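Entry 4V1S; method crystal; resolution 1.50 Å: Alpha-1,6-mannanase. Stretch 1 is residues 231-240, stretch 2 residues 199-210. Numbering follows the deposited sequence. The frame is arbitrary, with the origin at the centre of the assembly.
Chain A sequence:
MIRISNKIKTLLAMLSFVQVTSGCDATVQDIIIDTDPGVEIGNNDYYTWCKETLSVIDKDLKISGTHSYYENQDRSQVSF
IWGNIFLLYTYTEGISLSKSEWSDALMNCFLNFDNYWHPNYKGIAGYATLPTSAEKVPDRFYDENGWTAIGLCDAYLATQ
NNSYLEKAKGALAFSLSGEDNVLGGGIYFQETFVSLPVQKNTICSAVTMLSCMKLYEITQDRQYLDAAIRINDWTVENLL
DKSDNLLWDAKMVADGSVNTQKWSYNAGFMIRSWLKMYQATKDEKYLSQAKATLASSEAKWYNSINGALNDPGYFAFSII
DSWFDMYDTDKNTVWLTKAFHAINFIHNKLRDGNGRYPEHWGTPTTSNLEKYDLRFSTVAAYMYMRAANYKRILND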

# COMPACT_ATOMS: atom_id res chain seq x y z
N ILE A 231 13.35 -11.70 7.46
CA ILE A 231 12.68 -10.53 7.99
C ILE A 231 11.40 -10.93 8.73
O ILE A 231 11.11 -10.41 9.81
CB ILE A 231 12.37 -9.53 6.86
CG1 ILE A 231 13.70 -8.97 6.29
CG2 ILE A 231 11.46 -8.42 7.37
CD1 ILE A 231 13.52 -8.34 4.92
N ASN A 232 10.65 -11.87 8.18
CA ASN A 232 9.45 -12.36 8.86
C ASN A 232 9.74 -12.96 10.23
O ASN A 232 9.08 -12.64 11.21
CB ASN A 232 8.71 -13.39 8.05
CG ASN A 232 7.41 -13.79 8.71
OD1 ASN A 232 6.58 -12.93 9.02
ND2 ASN A 232 7.24 -15.08 8.97
N ASP A 233 10.75 -13.83 10.29
CA ASP A 233 11.13 -14.45 11.57
C ASP A 233 11.42 -13.37 12.62
O ASP A 233 10.94 -13.45 13.75
CB ASP A 233 12.36 -15.33 11.37
CG ASP A 233 12.06 -16.64 10.70
OD1 ASP A 233 10.88 -16.98 10.47
OD2 ASP A 233 13.03 -17.35 10.37
N TRP A 234 12.17 -12.34 12.24
CA TRP A 234 12.46 -11.23 13.16
C TRP A 234 11.18 -10.51 13.59
O TRP A 234 10.99 -10.17 14.76
CB TRP A 234 13.47 -10.24 12.55
CG TRP A 234 13.81 -9.11 13.48
CD1 TRP A 234 14.81 -9.08 14.43
CD2 TRP A 234 13.12 -7.86 13.58
NE1 TRP A 234 14.79 -7.88 15.10
CE2 TRP A 234 13.76 -7.12 14.61
CE3 TRP A 234 12.07 -7.28 12.89
CZ2 TRP A 234 13.36 -5.83 14.94
CZ3 TRP A 234 11.67 -5.99 13.23
CH2 TRP A 234 12.30 -5.29 14.26
N THR A 235 10.33 -10.22 12.60
CA THR A 235 9.14 -9.44 12.85
C THR A 235 8.17 -10.18 13.78
O THR A 235 7.64 -9.60 14.73
CB THR A 235 8.48 -9.07 11.53
OG1 THR A 235 9.45 -8.43 10.67
CG2 THR A 235 7.32 -8.11 11.76
N VAL A 236 7.97 -11.46 13.53
CA VAL A 236 7.13 -12.30 14.41
C VAL A 236 7.69 -12.37 15.85
O VAL A 236 6.96 -12.31 16.84
CB VAL A 236 6.93 -13.70 13.76
CG1 VAL A 236 6.35 -14.70 14.75
CG2 VAL A 236 6.06 -13.56 12.51
N GLU A 237 9.01 -12.47 15.96
CA GLU A 237 9.66 -12.60 17.28
C GLU A 237 9.56 -11.30 18.09
O GLU A 237 9.46 -11.35 19.33
CB GLU A 237 11.12 -13.00 17.07
CG GLU A 237 11.97 -13.05 18.32
CD GLU A 237 11.53 -14.12 19.32
OE1 GLU A 237 10.83 -15.08 18.92
OE2 GLU A 237 11.88 -13.99 20.47
N ASN A 238 9.56 -10.15 17.40
CA ASN A 238 9.67 -8.83 18.06
C ASN A 238 8.43 -7.95 18.06
O ASN A 238 8.27 -7.14 18.97
CB ASN A 238 10.83 -8.05 17.44
CG ASN A 238 12.16 -8.63 17.82
OD1 ASN A 238 12.65 -8.35 18.90
ND2 ASN A 238 12.74 -9.48 16.96
N LEU A 239 7.60 -8.06 17.02
CA LEU A 239 6.52 -7.11 16.85
C LEU A 239 5.11 -7.70 16.73
O LEU A 239 4.15 -6.96 16.56
CB LEU A 239 6.81 -6.17 15.68
CG LEU A 239 8.01 -5.26 15.90
CD1 LEU A 239 8.54 -4.67 14.60
CD2 LEU A 239 7.64 -4.15 16.91
N LEU A 240 5.00 -9.02 16.84
CA LEU A 240 3.69 -9.68 16.82
C LEU A 240 3.19 -9.89 18.24
O LEU A 240 3.90 -10.47 19.06
CB LEU A 240 3.76 -11.00 16.09
CG LEU A 240 2.49 -11.86 16.00
CD1 LEU A 240 1.46 -11.18 15.13
CD2 LEU A 240 2.81 -13.22 15.45
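Stretch 2 199-210: QKNTICSAVTML

The most striking feature of this contact is a pair of hydroxyls at its centre: Ser 205 OG lies 2.7 Å from Thr 235 OG1, whereas every other close pair between the stretches includes at least one carbon atom. Thr 235 OG1 also donates a hydrogen bond to the carbonyl of its own helix, Ile 231 O, at 2.7 Å, so the threonine side chain, with chi1 in the m rotamer, is folded back along its helix while its hydroxyl still faces Ser 205. No clear hydrogen bond joins the backbones of the two stretches, and most of the closest contacts are between side chains, although Leu 239 CD1 also meets backbone atoms of the strand.

Stretch 2 begins as a strand, residues 199-201, and turns into a helix at Thr 202 that runs through Leu 210 and beyond. Asn 201 occupies the N-cap position, but its side chain makes no capping bond; instead, Gln 199 NE2 donates to Asn 201 OD1 at 2.9 Å. The helix then follows the regular i to i+4 pattern, beginning with Ser 205 N to Asn 201 O at 3.2 Å. It lies roughly antiparallel to the helix of stretch 1, with an angle of 150° between their directions, a signed crossing angle of -150° and a closest axial approach of 9.8 Å. The strand runs at 108° to the same helix, its axis 10.9 Å away at the nearest point.

The register reflects the roughly antiparallel course of the two helices. Ile 231 CA is 6.2 Å from Ser 205 CA, and one end of the contact is built around this isoleucine: its CG2 is 3.6 Å from Ser 205 OG and 3.8 Å from Met 209 CG, while its CD1 reaches Thr 208 CG2 at 3.8 Å. Met 209 extends further along stretch 1, bringing its CE to 3.4 Å from Asn 232 OD1. Thr 208 OG1 is turned to its own backbone, donating to Cys 204 O at 2.8 Å, which leaves its methyl group for the isoleucine.

Towards the other end, Leu 239 CA pairs with Thr 202 CA at 6.8 Å. Leu 239 CD1 packs against the start of the helix, 3.2 Å from Thr 202 OG1, and is 4.4 Å from Lys 200 O. Trp 234 spans the strand and the helix: its CH2 lies 4.0 Å from Lys 200 CB, and Ser 205 OG sits at the ring edge, 3.9 Å from Trp 234 CZ3. Together the two stretches bury 465 Å², and every residue that takes part is itself buried.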

# COMPACT_ATOMS: atom_id res chain seq x y z
N GLN A 199 14.63 3.78 15.17
CA GLN A 199 13.68 2.70 15.38
C GLN A 199 13.56 1.84 14.15
O GLN A 199 13.87 2.28 13.03
CB GLN A 199 12.31 3.28 15.78
CG GLN A 199 11.73 4.24 14.74
CD GLN A 199 10.53 4.97 15.25
OE1 GLN A 199 10.64 5.98 15.98
NE2 GLN A 199 9.37 4.47 14.90
N LYS A 200 13.09 0.61 14.38
CA LYS A 200 12.78 -0.35 13.32
C LYS A 200 11.30 -0.67 13.39
O LYS A 200 10.73 -0.81 14.46
CB LYS A 200 13.66 -1.61 13.43
CG LYS A 200 15.12 -1.30 13.21
CD LYS A 200 15.96 -2.55 13.08
CE LYS A 200 17.36 -2.23 12.55
NZ LYS A 200 18.08 -3.48 12.16
N ASN A 201 10.68 -0.78 12.23
CA ASN A 201 9.22 -0.61 12.09
C ASN A 201 8.57 -1.77 11.33
O ASN A 201 9.10 -2.28 10.34
CB ASN A 201 8.92 0.73 11.37
CG ASN A 201 9.40 1.92 12.16
OD1 ASN A 201 8.60 2.75 12.64
ND2 ASN A 201 10.70 1.99 12.34
N THR A 202 7.43 -2.20 11.84
CA THR A 202 6.68 -3.26 11.23
C THR A 202 6.40 -2.95 9.76
O THR A 202 6.54 -3.83 8.94
CB THR A 202 5.37 -3.50 11.98
OG1 THR A 202 5.67 -3.82 13.34
CG2 THR A 202 4.59 -4.63 11.33
N ILE A 203 6.03 -1.72 9.45
CA ILE A 203 5.65 -1.42 8.07
C ILE A 203 6.84 -1.65 7.14
O ILE A 203 6.65 -2.16 6.03
CB ILE A 203 5.03 -0.02 7.88
CG1 ILE A 203 4.49 0.14 6.44
CG2 ILE A 203 6.00 1.10 8.24
CD1 ILE A 203 3.40 -0.85 6.07
N CYS A 204 8.04 -1.31 7.59
CA CYS A 204 9.23 -1.58 6.80
C CYS A 204 9.45 -3.08 6.57
O CYS A 204 9.72 -3.47 5.45
CB CYS A 204 10.45 -0.95 7.44
SG CYS A 204 10.29 0.83 7.64
N SER A 205 9.32 -3.91 7.63
CA SER A 205 9.32 -5.35 7.44
C SER A 205 8.30 -5.78 6.39
O SER A 205 8.61 -6.52 5.47
CB SER A 205 8.98 -6.09 8.73
OG SER A 205 10.04 -6.02 9.68
N ALA A 206 7.07 -5.31 6.59
CA ALA A 206 5.93 -5.84 5.85
C ALA A 206 5.95 -5.50 4.36
O ALA A 206 5.74 -6.39 3.50
CB ALA A 206 4.64 -5.38 6.52
N VAL A 207 6.21 -4.25 4.01
CA VAL A 207 6.27 -3.92 2.59
C VAL A 207 7.52 -4.53 1.93
O VAL A 207 7.52 -4.85 0.74
CB VAL A 207 6.20 -2.40 2.30
CG1 VAL A 207 4.88 -1.84 2.77
CG2 VAL A 207 7.38 -1.62 2.86
N THR A 208 8.61 -4.67 2.69
CA THR A 208 9.79 -5.29 2.14
C THR A 208 9.54 -6.80 1.90
O THR A 208 9.91 -7.33 0.85
CB THR A 208 11.01 -5.02 3.03
OG1 THR A 208 11.24 -3.64 3.13
CG2 THR A 208 12.26 -5.66 2.50
N MET A 209 8.88 -7.48 2.85
CA MET A 209 8.50 -8.84 2.65
C MET A 209 7.61 -9.05 1.43
O MET A 209 7.86 -9.95 0.62
CB MET A 209 7.78 -9.41 3.88
CG MET A 209 8.71 -9.65 5.07
SD MET A 209 7.86 -9.85 6.66
CE MET A 209 6.59 -11.02 6.21
N LEU A 210 6.60 -8.21 1.28
CA LEU A 210 5.69 -8.37 0.16
C LEU A 210 6.43 -8.12 -1.16
O LEU A 210 6.25 -8.87 -2.12
CB LEU A 210 4.46 -7.47 0.31
CG LEU A 210 3.43 -7.67 -0.80
CD1 LEU A 210 2.92 -9.11 -0.85
CD2 LEU A 210 2.25 -6.74 -0.60